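Local coordinates for NADB-Rossmann Superfamily protein (Streptococcus agalactiae, PDB 3LEC), which probably methylates N1 of adenine 22 in tRNA and carries a zinc ion in the crystal, at residues D140-A145 with V160-M166; A23-V28 with D89-T95; D147-E151 with T184-K190; E129-K134 with L173-L179. All blocks are in the same frame, centred on the assembly; numbering follows the deposited sequence.

Contact 1: residues D140-A145 with V160-M166; sequences DFEIVA and VVKHGHM. With ZN (zinc ion), chain B.
Two neighbouring strands illustrate a hairpin packed on one face and closed at its open end. Strand 141-145 runs antiparallel to strand 160-163, short axes 4.5 Å apart at 137°. Backbone hydrogen bonds Glu142 N to Lys162 O (2.8 Å), Lys162 N to Glu142 O (2.9 Å), Val144 N to Val160 O (2.8 Å) and Val160 N to Ala145 O (2.8 Å) set the register; Val144 and Ala145 both face Val160, a classic bulge. Val161 lies between Phe141 and Ile143, its CG1 3.7 Å from Phe141 CB and CG2 4.4 Å from Ile143 CG1, on the face covered by helix 129-138. Met166 (selenomethionine), chi1 and chi2 t, reaches back along the strand, SE 3.4 Å from Ile143 N and CE 4.0 Å from Ile143 CD1. A side chain at Gly164 would strike Glu142 OE2; Gly164 N donates to Asp140 O (3.0 Å). Asp140 OD1 (2.0 Å), His165 ND1 (2.1 Å) and a water (2.1 Å) bind ZN: a beta hairpin with a zinc site at its open end.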
# COMPACT_ATOMS: atom_id res chain seq x y z
N ASP A 140 -8.39 -0.30 -14.77
CA ASP A 140 -9.22 -1.49 -14.63
C ASP A 140 -8.83 -2.31 -13.36
O ASP A 140 -8.90 -3.54 -13.33
CB ASP A 140 -9.24 -2.33 -15.94
CG ASP A 140 -10.35 -1.91 -16.90
OD1 ASP A 140 -11.37 -1.38 -16.42
OD2 ASP A 140 -10.24 -2.11 -18.13
N PHE A 141 -8.42 -1.59 -12.31
CA PHE A 141 -8.36 -2.14 -10.97
C PHE A 141 -9.47 -1.58 -10.09
O PHE A 141 -9.96 -0.47 -10.32
CB PHE A 141 -6.98 -1.94 -10.35
CG PHE A 141 -5.91 -2.67 -11.09
CD1 PHE A 141 -5.69 -4.02 -10.83
CD2 PHE A 141 -5.13 -2.02 -12.06
CE1 PHE A 141 -4.71 -4.74 -11.53
CE2 PHE A 141 -4.14 -2.73 -12.77
CZ PHE A 141 -3.94 -4.09 -12.51
N GLU A 142 -9.87 -2.37 -9.10
CA GLU A 142 -10.95 -2.02 -8.20
C GLU A 142 -10.52 -2.22 -6.74
O GLU A 142 -9.97 -3.26 -6.37
CB GLU A 142 -12.21 -2.84 -8.53
CG GLU A 142 -13.36 -2.65 -7.54
CD GLU A 142 -14.65 -3.32 -7.99
OE1 GLU A 142 -15.69 -2.63 -7.98
OE2 GLU A 142 -14.63 -4.52 -8.33
N ILE A 143 -10.76 -1.21 -5.92
CA ILE A 143 -10.54 -1.31 -4.48
C ILE A 143 -11.73 -2.05 -3.89
O ILE A 143 -12.89 -1.67 -4.13
CB ILE A 143 -10.45 0.10 -3.85
CG1 ILE A 143 -9.25 0.86 -4.43
CG2 ILE A 143 -10.37 -0.03 -2.32
CD1 ILE A 143 -9.33 2.37 -4.23
N VAL A 144 -11.46 -3.12 -3.14
CA VAL A 144 -12.53 -3.95 -2.53
C VAL A 144 -12.58 -3.89 -1.01
O VAL A 144 -13.55 -4.35 -0.41
CB VAL A 144 -12.44 -5.43 -2.98
CG1 VAL A 144 -12.68 -5.53 -4.44
CG2 VAL A 144 -11.07 -6.06 -2.58
N ALA A 145 -11.52 -3.34 -0.41
CA ALA A 145 -11.48 -3.01 1.00
C ALA A 145 -10.39 -1.96 1.26
O ALA A 145 -9.39 -1.87 0.51
CB ALA A 145 -11.25 -4.26 1.87
N VAL A 160 -6.93 -2.62 -0.59
CA VAL A 160 -6.98 -4.02 -1.08
C VAL A 160 -7.62 -3.96 -2.44
O VAL A 160 -8.68 -3.32 -2.60
CB VAL A 160 -7.82 -4.91 -0.15
CG1 VAL A 160 -7.78 -6.37 -0.65
CG2 VAL A 160 -7.30 -4.83 1.27
N VAL A 161 -6.98 -4.59 -3.43
CA VAL A 161 -7.30 -4.34 -4.82
C VAL A 161 -7.44 -5.65 -5.58
O VAL A 161 -6.70 -6.61 -5.34
CB VAL A 161 -6.17 -3.48 -5.52
CG1 VAL A 161 -6.45 -3.29 -6.99
CG2 VAL A 161 -6.02 -2.11 -4.86
N LYS A 162 -8.41 -5.71 -6.47
CA LYS A 162 -8.49 -6.82 -7.42
C LYS A 162 -8.74 -6.24 -8.82
O LYS A 162 -9.02 -5.06 -8.96
CB LYS A 162 -9.62 -7.78 -7.00
CG LYS A 162 -9.31 -8.54 -5.67
CD LYS A 162 -10.41 -9.50 -5.18
CE LYS A 162 -10.43 -10.83 -5.96
NZ LYS A 162 -9.28 -11.73 -5.63
N HIS A 163 -8.63 -7.06 -9.86
CA HIS A 163 -9.03 -6.58 -11.19
C HIS A 163 -10.51 -6.23 -11.12
O HIS A 163 -11.28 -6.90 -10.42
CB HIS A 163 -8.76 -7.65 -12.25
CG HIS A 163 -7.30 -7.90 -12.50
ND1 HIS A 163 -6.58 -7.22 -13.45
CD2 HIS A 163 -6.44 -8.77 -11.92
CE1 HIS A 163 -5.33 -7.65 -13.44
NE2 HIS A 163 -5.22 -8.59 -12.53
N GLY A 164 -10.88 -5.15 -11.81
CA GLY A 164 -12.27 -4.70 -11.87
C GLY A 164 -12.36 -3.28 -12.40
O GLY A 164 -11.42 -2.50 -12.27
N HIS A 165 -13.50 -2.95 -13.01
CA HIS A 165 -13.72 -1.63 -13.54
C HIS A 165 -14.39 -0.74 -12.50
O HIS A 165 -15.52 -1.01 -12.08
CB HIS A 165 -14.60 -1.72 -14.79
CG HIS A 165 -14.81 -0.41 -15.46
ND1 HIS A 165 -14.20 -0.07 -16.65
CD2 HIS A 165 -15.57 0.67 -15.10
CE1 HIS A 165 -14.58 1.15 -17.00
NE2 HIS A 165 -15.40 1.62 -16.08
N MSE A 166 -13.73 0.34 -12.12
CA MSE A 166 -14.17 1.14 -10.98
C MSE A 166 -14.22 2.58 -11.41
O MSE A 166 -13.31 3.05 -12.09
CB MSE A 166 -13.16 0.98 -9.83
CG MSE A 166 -13.33 2.00 -8.71
SE MSE A 166 -12.03 1.70 -7.25
CE MSE A 166 -10.41 2.36 -8.10
ZN ZN B . -12.77 -1.07 -17.84
O HOH W 1 -7.75 -5.51 -15.02
O HOH W 2 -12.28 0.31 -19.42
O HOH W 3 -11.02 0.61 -12.88
O HOH W 4 -12.83 -6.31 -8.12

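Contact 2: residues A23-V28 with D89-T95; sequences ARLLDV and DNIDTIT
Adjacent parallel strands at the centre of a Rossmann-like sheet form this contact: strand 23-28 lies beside strand 93-95, short axes 4.7 Å apart at 27°, pairing Leu25 with Thr93, Leu26 with Ile94 and Asp27 with Thr95. Ala23 CB rests 3.5 Å from Thr93 OG1. Arg24, extended backbone and chi1 m, chi2 t, chi3 p, hooks around the incoming loop, its NH2 (2.8 Å) and NE (3.0 Å) donating to Asp89 O; its N donates a hydrogen bond to Asp92 OD1 (3.2 Å), while its O accepts from Asp92 N (3.0 Å) and Thr93 N (3.2 Å). Leu25, chi1 t, places CD1 3.8 Å from Thr93 CG2 on the face covered by helix 34-41. Leu26 points to the other face, CB 4.1 Å from Ile91 CG2, and hydrogen-bonds through N to Thr93 O (2.8 Å) and through O to Thr95 N (2.8 Å). Asp27, chi1 t, whose OD2 binds Ser30, accepts through OD1 from Thr95 OG1 (2.8 Å). Val28 N hydrogen-bonds to Thr95 O at 2.9 Å.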
# COMPACT_ATOMS: atom_id res chain seq x y z
N ALA A 23 -2.05 -18.05 -0.50
CA ALA A 23 -1.49 -17.19 -1.55
C ALA A 23 -0.05 -17.54 -1.89
O ALA A 23 0.70 -18.07 -1.06
CB ALA A 23 -1.58 -15.68 -1.17
N ARG A 24 0.32 -17.26 -3.13
CA ARG A 24 1.69 -17.29 -3.58
C ARG A 24 1.97 -15.82 -3.85
O ARG A 24 1.35 -15.22 -4.72
CB ARG A 24 1.81 -18.14 -4.83
CG ARG A 24 1.38 -19.57 -4.61
CD ARG A 24 1.53 -20.42 -5.88
NE ARG A 24 2.91 -20.42 -6.41
CZ ARG A 24 3.89 -21.22 -6.02
NH1 ARG A 24 3.69 -22.15 -5.09
NH2 ARG A 24 5.09 -21.11 -6.57
N LEU A 25 2.85 -15.24 -3.05
CA LEU A 25 2.93 -13.79 -2.84
C LEU A 25 4.26 -13.25 -3.33
O LEU A 25 5.29 -13.88 -3.10
CB LEU A 25 2.84 -13.51 -1.34
CG LEU A 25 3.15 -12.10 -0.83
CD1 LEU A 25 2.04 -11.16 -1.18
CD2 LEU A 25 3.36 -12.11 0.68
N LEU A 26 4.22 -12.10 -4.00
CA LEU A 26 5.41 -11.26 -4.16
C LEU A 26 5.29 -9.99 -3.31
O LEU A 26 4.32 -9.22 -3.43
CB LEU A 26 5.63 -10.90 -5.64
CG LEU A 26 6.58 -9.73 -5.95
CD1 LEU A 26 8.09 -10.07 -5.77
CD2 LEU A 26 6.33 -9.16 -7.32
N ASP A 27 6.30 -9.78 -2.46
CA ASP A 27 6.41 -8.56 -1.64
C ASP A 27 7.48 -7.69 -2.27
O ASP A 27 8.67 -8.01 -2.21
CB ASP A 27 6.82 -8.92 -0.20
CG ASP A 27 6.57 -7.78 0.80
OD1 ASP A 27 5.88 -6.81 0.45
OD2 ASP A 27 7.07 -7.87 1.96
N VAL A 28 7.04 -6.60 -2.89
CA VAL A 28 7.94 -5.73 -3.65
C VAL A 28 8.63 -4.75 -2.71
O VAL A 28 7.95 -3.98 -2.03
CB VAL A 28 7.19 -4.93 -4.70
CG1 VAL A 28 8.18 -4.13 -5.55
CG2 VAL A 28 6.39 -5.87 -5.56
N ASP A 89 6.47 -18.80 -11.49
CA ASP A 89 6.33 -18.60 -10.05
C ASP A 89 4.89 -18.74 -9.59
O ASP A 89 4.62 -19.00 -8.41
CB ASP A 89 6.87 -17.22 -9.67
CG ASP A 89 8.38 -17.16 -9.69
OD1 ASP A 89 9.03 -18.13 -9.25
OD2 ASP A 89 8.92 -16.12 -10.13
N ASN A 90 3.96 -18.57 -10.54
CA ASN A 90 2.53 -18.70 -10.28
C ASN A 90 2.06 -17.80 -9.12
O ASN A 90 1.39 -18.27 -8.21
CB ASN A 90 2.16 -20.17 -10.00
CG ASN A 90 0.66 -20.41 -10.02
OD1 ASN A 90 -0.10 -19.62 -10.58
ND2 ASN A 90 0.22 -21.52 -9.41
N ILE A 91 2.47 -16.53 -9.15
CA ILE A 91 2.09 -15.54 -8.13
C ILE A 91 0.66 -15.09 -8.36
O ILE A 91 0.28 -14.78 -9.48
CB ILE A 91 3.03 -14.32 -8.18
CG1 ILE A 91 4.48 -14.75 -7.90
CG2 ILE A 91 2.58 -13.23 -7.21
CD1 ILE A 91 4.72 -15.43 -6.52
N ASP A 92 -0.13 -15.07 -7.30
CA ASP A 92 -1.51 -14.61 -7.38
C ASP A 92 -1.72 -13.34 -6.55
O ASP A 92 -2.75 -12.70 -6.67
CB ASP A 92 -2.47 -15.71 -6.94
CG ASP A 92 -2.10 -16.32 -5.59
OD1 ASP A 92 -1.80 -17.52 -5.56
OD2 ASP A 92 -2.12 -15.61 -4.57
N THR A 93 -0.74 -12.99 -5.71
CA THR A 93 -0.87 -11.81 -4.84
C THR A 93 0.42 -10.99 -4.78
O THR A 93 1.51 -11.54 -4.64
CB THR A 93 -1.24 -12.20 -3.38
OG1 THR A 93 -2.37 -13.08 -3.36
CG2 THR A 93 -1.55 -10.97 -2.55
N ILE A 94 0.28 -9.67 -4.81
CA ILE A 94 1.41 -8.74 -4.73
C ILE A 94 1.14 -7.75 -3.59
O ILE A 94 0.04 -7.22 -3.47
CB ILE A 94 1.64 -8.01 -6.06
CG1 ILE A 94 2.03 -9.02 -7.16
CG2 ILE A 94 2.71 -6.90 -5.93
CD1 ILE A 94 2.22 -8.38 -8.55
N THR A 95 2.14 -7.56 -2.73
CA THR A 95 2.07 -6.51 -1.71
C THR A 95 3.15 -5.45 -2.02
O THR A 95 4.26 -5.78 -2.42
CB THR A 95 2.25 -7.06 -0.28
OG1 THR A 95 3.42 -7.89 -0.22
CG2 THR A 95 1.02 -7.89 0.16

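Contact 3: residues D147-E151 with T184-K190; sequences DILTE and TTVFKEK
Helix 185-204 packs across the edge strand of a mixed Rossmann-like sheet, its first turns meeting strand 147-150, outermost within the chain. The short axes pass 8.1 Å apart at 76°, so the helix crosses steeply; the contact is small, 270 Å² in all. Apolar packing dominates. Ile148, chi1 t and chi2 t, points at the helix and projects between several of its side chains: CG1 lies 3.9 Å from Val186 CG1, CG2 4.1 Å from Phe187 CB, and CD1 3.5 Å from Lys190 CD. Val186, chi1 t, also reaches Thr150, whose CG2 is 3.3 Å from Val186 CG1. Leu149 points the other way, toward helix 10-16. Among the polar links, the extended Lys190 runs alongside Ile148 to salt bridges with Glu157, on the neighbouring strand, and Glu129. Thr184 is the N-cap, its OG1, with chi1 p, accepting from Phe187 N at 3.2 Å. One water joins the cap to the strand, donating to Ile148 O at 2.7 Å and lying 2.9 Å from Thr184 OG1.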
# COMPACT_ATOMS: atom_id res chain seq x y z
N ASP A 147 -8.34 0.09 4.87
CA ASP A 147 -8.22 0.24 6.30
C ASP A 147 -7.35 1.47 6.56
O ASP A 147 -6.54 1.81 5.74
CB ASP A 147 -7.56 -0.98 6.93
CG ASP A 147 -7.60 -0.95 8.45
OD1 ASP A 147 -8.65 -0.58 9.03
OD2 ASP A 147 -6.59 -1.31 9.08
N ILE A 148 -7.60 2.15 7.67
CA ILE A 148 -6.69 3.20 8.14
C ILE A 148 -6.37 2.86 9.59
O ILE A 148 -7.27 2.51 10.38
CB ILE A 148 -7.26 4.62 7.96
CG1 ILE A 148 -6.20 5.67 8.29
CG2 ILE A 148 -8.57 4.84 8.79
CD1 ILE A 148 -6.57 7.09 7.90
N LEU A 149 -5.09 2.92 9.94
CA LEU A 149 -4.59 2.47 11.22
C LEU A 149 -3.64 3.51 11.79
O LEU A 149 -3.14 4.34 11.04
CB LEU A 149 -3.87 1.14 11.04
CG LEU A 149 -2.57 1.15 10.23
CD1 LEU A 149 -1.40 0.90 11.18
CD2 LEU A 149 -2.59 0.08 9.11
N THR A 150 -3.39 3.45 13.10
CA THR A 150 -2.48 4.37 13.78
C THR A 150 -1.29 3.64 14.43
O THR A 150 -1.44 2.52 14.91
CB THR A 150 -3.20 5.16 14.92
OG1 THR A 150 -3.44 4.28 16.02
CG2 THR A 150 -4.49 5.71 14.43
N GLU A 151 -0.13 4.27 14.42
CA GLU A 151 1.12 3.63 14.85
C GLU A 151 2.33 4.57 14.78
O GLU A 151 2.84 4.87 13.69
CB GLU A 151 1.35 2.40 13.98
CG GLU A 151 2.43 1.50 14.41
CD GLU A 151 3.17 1.03 13.21
OE1 GLU A 151 2.90 -0.10 12.77
OE2 GLU A 151 3.97 1.82 12.67
N THR A 184 -14.41 5.92 10.49
CA THR A 184 -13.93 5.56 11.82
C THR A 184 -13.36 6.78 12.53
O THR A 184 -13.07 7.78 11.88
CB THR A 184 -12.81 4.52 11.75
OG1 THR A 184 -11.69 5.09 11.05
CG2 THR A 184 -13.29 3.26 11.03
N THR A 185 -13.19 6.69 13.84
CA THR A 185 -12.48 7.72 14.61
C THR A 185 -11.10 8.08 14.02
O THR A 185 -10.78 9.25 13.93
CB THR A 185 -12.31 7.35 16.09
OG1 THR A 185 -13.56 6.88 16.60
CG2 THR A 185 -11.87 8.55 16.87
N VAL A 186 -10.31 7.07 13.64
CA VAL A 186 -8.95 7.31 13.11
C VAL A 186 -9.04 8.15 11.84
O VAL A 186 -8.26 9.08 11.62
CB VAL A 186 -8.21 5.98 12.79
CG1 VAL A 186 -6.85 6.24 12.12
CG2 VAL A 186 -8.02 5.14 14.07
N PHE A 187 -9.99 7.80 10.99
CA PHE A 187 -10.24 8.52 9.74
C PHE A 187 -10.57 10.00 10.00
O PHE A 187 -9.99 10.90 9.40
CB PHE A 187 -11.41 7.84 9.03
CG PHE A 187 -11.90 8.55 7.79
CD1 PHE A 187 -11.29 8.32 6.56
CD2 PHE A 187 -12.99 9.40 7.85
CE1 PHE A 187 -11.77 8.94 5.40
CE2 PHE A 187 -13.45 10.04 6.71
CZ PHE A 187 -12.84 9.81 5.48
N LYS A 188 -11.51 10.24 10.91
CA LYS A 188 -11.88 11.59 11.30
C LYS A 188 -10.67 12.34 11.85
O LYS A 188 -10.42 13.49 11.46
CB LYS A 188 -12.96 11.52 12.38
CG LYS A 188 -14.35 11.31 11.86
CD LYS A 188 -15.34 11.50 13.00
CE LYS A 188 -15.76 10.17 13.61
NZ LYS A 188 -16.74 9.46 12.73
N GLU A 189 -9.88 11.68 12.70
CA GLU A 189 -8.69 12.34 13.28
C GLU A 189 -7.68 12.69 12.19
O GLU A 189 -7.07 13.77 12.22
CB GLU A 189 -8.07 11.48 14.40
CG GLU A 189 -8.98 11.39 15.64
CD GLU A 189 -8.57 10.39 16.71
OE1 GLU A 189 -7.57 9.65 16.55
OE2 GLU A 189 -9.29 10.34 17.72
N LYS A 190 -7.50 11.79 11.22
CA LYS A 190 -6.54 12.08 10.13
C LYS A 190 -6.95 13.32 9.37
O LYS A 190 -6.13 14.22 9.15
CB LYS A 190 -6.39 10.91 9.14
CG LYS A 190 -5.67 11.36 7.85
CD LYS A 190 -5.47 10.25 6.83
CE LYS A 190 -4.75 10.79 5.61
NZ LYS A 190 -4.17 9.68 4.82
O HOH W 5 -9.78 2.93 11.14

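Contact 4: residues E129-K134 with L173-L179; sequences EDDLRK and LRFGPFL
Two arginines, Arg133 and Arg174, carry most of the polar bonding at this helix junction. Helix 129-134 approaches the end of helix 170-175 and the start of helix 177-182, with the CA atoms of Asp130 and Arg174 4.7 Å apart. Arg133, chi1 m and the next two angles t, extends as a knob among Leu173, Arg174, Pro177 and Leu179. Its NH1 donates to Leu173 O (2.9 Å), a carbonyl near the helix end, and to a water (3.0 Å from NH1) that lies 2.7 Å from Arg174 O and can donate to it. The other guanidinium nitrogens are met by acids of the sheet, NE by Glu146 and NH2 by Glu157. Over one guanidinium face lies Gly176, its CA 3.5 Å from Arg133 NE; phi of 101° and the closeness of Arg133 NH2 both exclude a side chain there. Arg174 folds back through chi1 t, chi2 p and chi3 m to face two acids: NH1 makes a salt bridge with Glu129 OE2 (3.0 Å), while NH2 lies 3.5 Å from Asp130 OD2 in a purely electrostatic pairing, out of the guanidinium plane. Leu173 adds apolar contact, CD2 3.8 Å from Arg133 CB. Glu129 OE1 has a partner in Lys190 of helix 185-204. Arg133 and Leu179 pack on strands 141-150 and 155-163, while Phe175 touches helix 210-227, placing the junction between those strands and the C-terminal helices.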
# COMPACT_ATOMS: atom_id res chain seq x y z
N GLU A 129 -2.12 9.07 -1.57
CA GLU A 129 -3.01 7.95 -1.73
C GLU A 129 -3.96 8.22 -2.89
O GLU A 129 -4.35 7.30 -3.60
CB GLU A 129 -3.82 7.72 -0.46
CG GLU A 129 -2.98 7.39 0.80
CD GLU A 129 -2.55 8.61 1.62
OE1 GLU A 129 -2.22 8.42 2.81
OE2 GLU A 129 -2.49 9.74 1.09
N ASP A 130 -4.33 9.48 -3.07
CA ASP A 130 -5.26 9.86 -4.13
C ASP A 130 -4.67 9.60 -5.52
O ASP A 130 -5.39 9.17 -6.43
CB ASP A 130 -5.69 11.33 -3.98
CG ASP A 130 -4.53 12.32 -4.08
OD1 ASP A 130 -4.79 13.46 -4.56
OD2 ASP A 130 -3.37 12.00 -3.68
N ASP A 131 -3.36 9.84 -5.68
CA ASP A 131 -2.69 9.54 -6.94
C ASP A 131 -2.68 8.05 -7.27
O ASP A 131 -2.79 7.65 -8.42
CB ASP A 131 -1.26 10.08 -6.93
CG ASP A 131 -1.20 11.60 -7.00
OD1 ASP A 131 -2.15 12.21 -7.54
OD2 ASP A 131 -0.19 12.18 -6.54
N LEU A 132 -2.54 7.22 -6.24
CA LEU A 132 -2.59 5.77 -6.41
C LEU A 132 -4.02 5.35 -6.78
O LEU A 132 -4.22 4.57 -7.69
CB LEU A 132 -2.09 5.05 -5.17
CG LEU A 132 -2.17 3.51 -5.14
CD1 LEU A 132 -1.41 2.87 -6.30
CD2 LEU A 132 -1.68 2.96 -3.80
N ARG A 133 -5.01 5.87 -6.06
CA ARG A 133 -6.40 5.61 -6.42
C ARG A 133 -6.70 6.01 -7.88
O ARG A 133 -7.41 5.29 -8.58
CB ARG A 133 -7.39 6.29 -5.45
CG ARG A 133 -7.39 5.64 -4.07
CD ARG A 133 -8.63 6.00 -3.24
NE ARG A 133 -8.41 5.56 -1.87
CZ ARG A 133 -7.78 6.28 -0.93
NH1 ARG A 133 -7.37 7.52 -1.19
NH2 ARG A 133 -7.60 5.77 0.27
N LYS A 134 -6.15 7.14 -8.33
CA LYS A 134 -6.41 7.60 -9.70
C LYS A 134 -5.86 6.63 -10.72
O LYS A 134 -6.50 6.35 -11.73
CB LYS A 134 -5.80 8.97 -9.96
CG LYS A 134 -6.53 10.14 -9.31
CD LYS A 134 -5.70 11.41 -9.47
CE LYS A 134 -6.48 12.65 -9.07
NZ LYS A 134 -5.73 13.90 -9.43
N LEU A 173 -11.69 9.45 -4.51
CA LEU A 173 -10.28 9.37 -4.85
C LEU A 173 -9.45 9.88 -3.67
O LEU A 173 -8.46 9.26 -3.29
CB LEU A 173 -9.97 10.16 -6.13
CG LEU A 173 -10.40 9.56 -7.47
CD1 LEU A 173 -10.36 10.57 -8.61
CD2 LEU A 173 -9.57 8.32 -7.83
N ARG A 174 -9.88 11.00 -3.07
CA ARG A 174 -9.08 11.67 -2.05
C ARG A 174 -9.22 11.01 -0.69
O ARG A 174 -8.23 10.86 0.03
CB ARG A 174 -9.42 13.18 -1.98
CG ARG A 174 -8.78 13.90 -0.76
CD ARG A 174 -7.24 14.03 -0.85
NE ARG A 174 -6.49 12.81 -0.49
CZ ARG A 174 -5.16 12.72 -0.49
NH1 ARG A 174 -4.57 11.59 -0.13
NH2 ARG A 174 -4.41 13.78 -0.83
N PHE A 175 -10.43 10.58 -0.34
CA PHE A 175 -10.71 10.06 1.00
C PHE A 175 -10.79 8.55 1.11
O PHE A 175 -10.54 7.99 2.20
CB PHE A 175 -11.99 10.72 1.55
CG PHE A 175 -11.87 12.20 1.69
CD1 PHE A 175 -11.30 12.75 2.82
CD2 PHE A 175 -12.28 13.04 0.68
CE1 PHE A 175 -11.14 14.11 2.94
CE2 PHE A 175 -12.14 14.43 0.79
CZ PHE A 175 -11.56 14.96 1.93
N GLY A 176 -11.12 7.90 -0.01
CA GLY A 176 -11.23 6.44 -0.06
C GLY A 176 -12.69 6.02 0.02
O GLY A 176 -13.40 6.43 0.93
N PRO A 177 -13.15 5.22 -0.97
CA PRO A 177 -14.55 4.82 -1.00
C PRO A 177 -14.95 4.07 0.27
O PRO A 177 -16.03 4.34 0.83
CB PRO A 177 -14.63 3.92 -2.25
CG PRO A 177 -13.16 3.44 -2.45
CD PRO A 177 -12.37 4.65 -2.08
N PHE A 178 -14.09 3.16 0.75
CA PHE A 178 -14.37 2.38 1.95
C PHE A 178 -14.04 3.12 3.23
O PHE A 178 -14.74 2.95 4.22
CB PHE A 178 -13.66 1.02 1.90
CG PHE A 178 -14.23 0.10 0.87
CD1 PHE A 178 -15.27 -0.77 1.19
CD2 PHE A 178 -13.75 0.12 -0.44
CE1 PHE A 178 -15.83 -1.61 0.23
CE2 PHE A 178 -14.29 -0.73 -1.42
CZ PHE A 178 -15.33 -1.60 -1.08
N LEU A 179 -13.00 3.95 3.22
CA LEU A 179 -12.67 4.76 4.41
C LEU A 179 -13.77 5.79 4.69
O LEU A 179 -14.10 6.05 5.84
CB LEU A 179 -11.33 5.48 4.25
CG LEU A 179 -10.10 4.57 4.00
CD1 LEU A 179 -8.84 5.42 3.88
CD2 LEU A 179 -9.95 3.52 5.12
O HOH W 6 -6.46 9.17 1.19

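The four contacts sample one mixed sheet and the helices packed on it. Contact 2 supplies central parallel strands, contact 1 the antiparallel hairpin at the far edge; their centres are 17 Å apart, and strand 120-125 lies between. Contacts 1 and 3 share strand 141-150, with centres 22 Å apart, the zinc site belonging to contact 1 and the helix crossing to contact 3. Contact 4, centred 12 Å from contact 1 and 14 Å from contact 3, touches both: Phe178 CE2 lies 3.2 Å from Ile143 O, and Lys190 NZ makes a salt bridge with Glu129 OE1 at 3.1 Å. Contacts 2 and 3 lie on opposite sides of the chain's centre, 28 Å apart between centres.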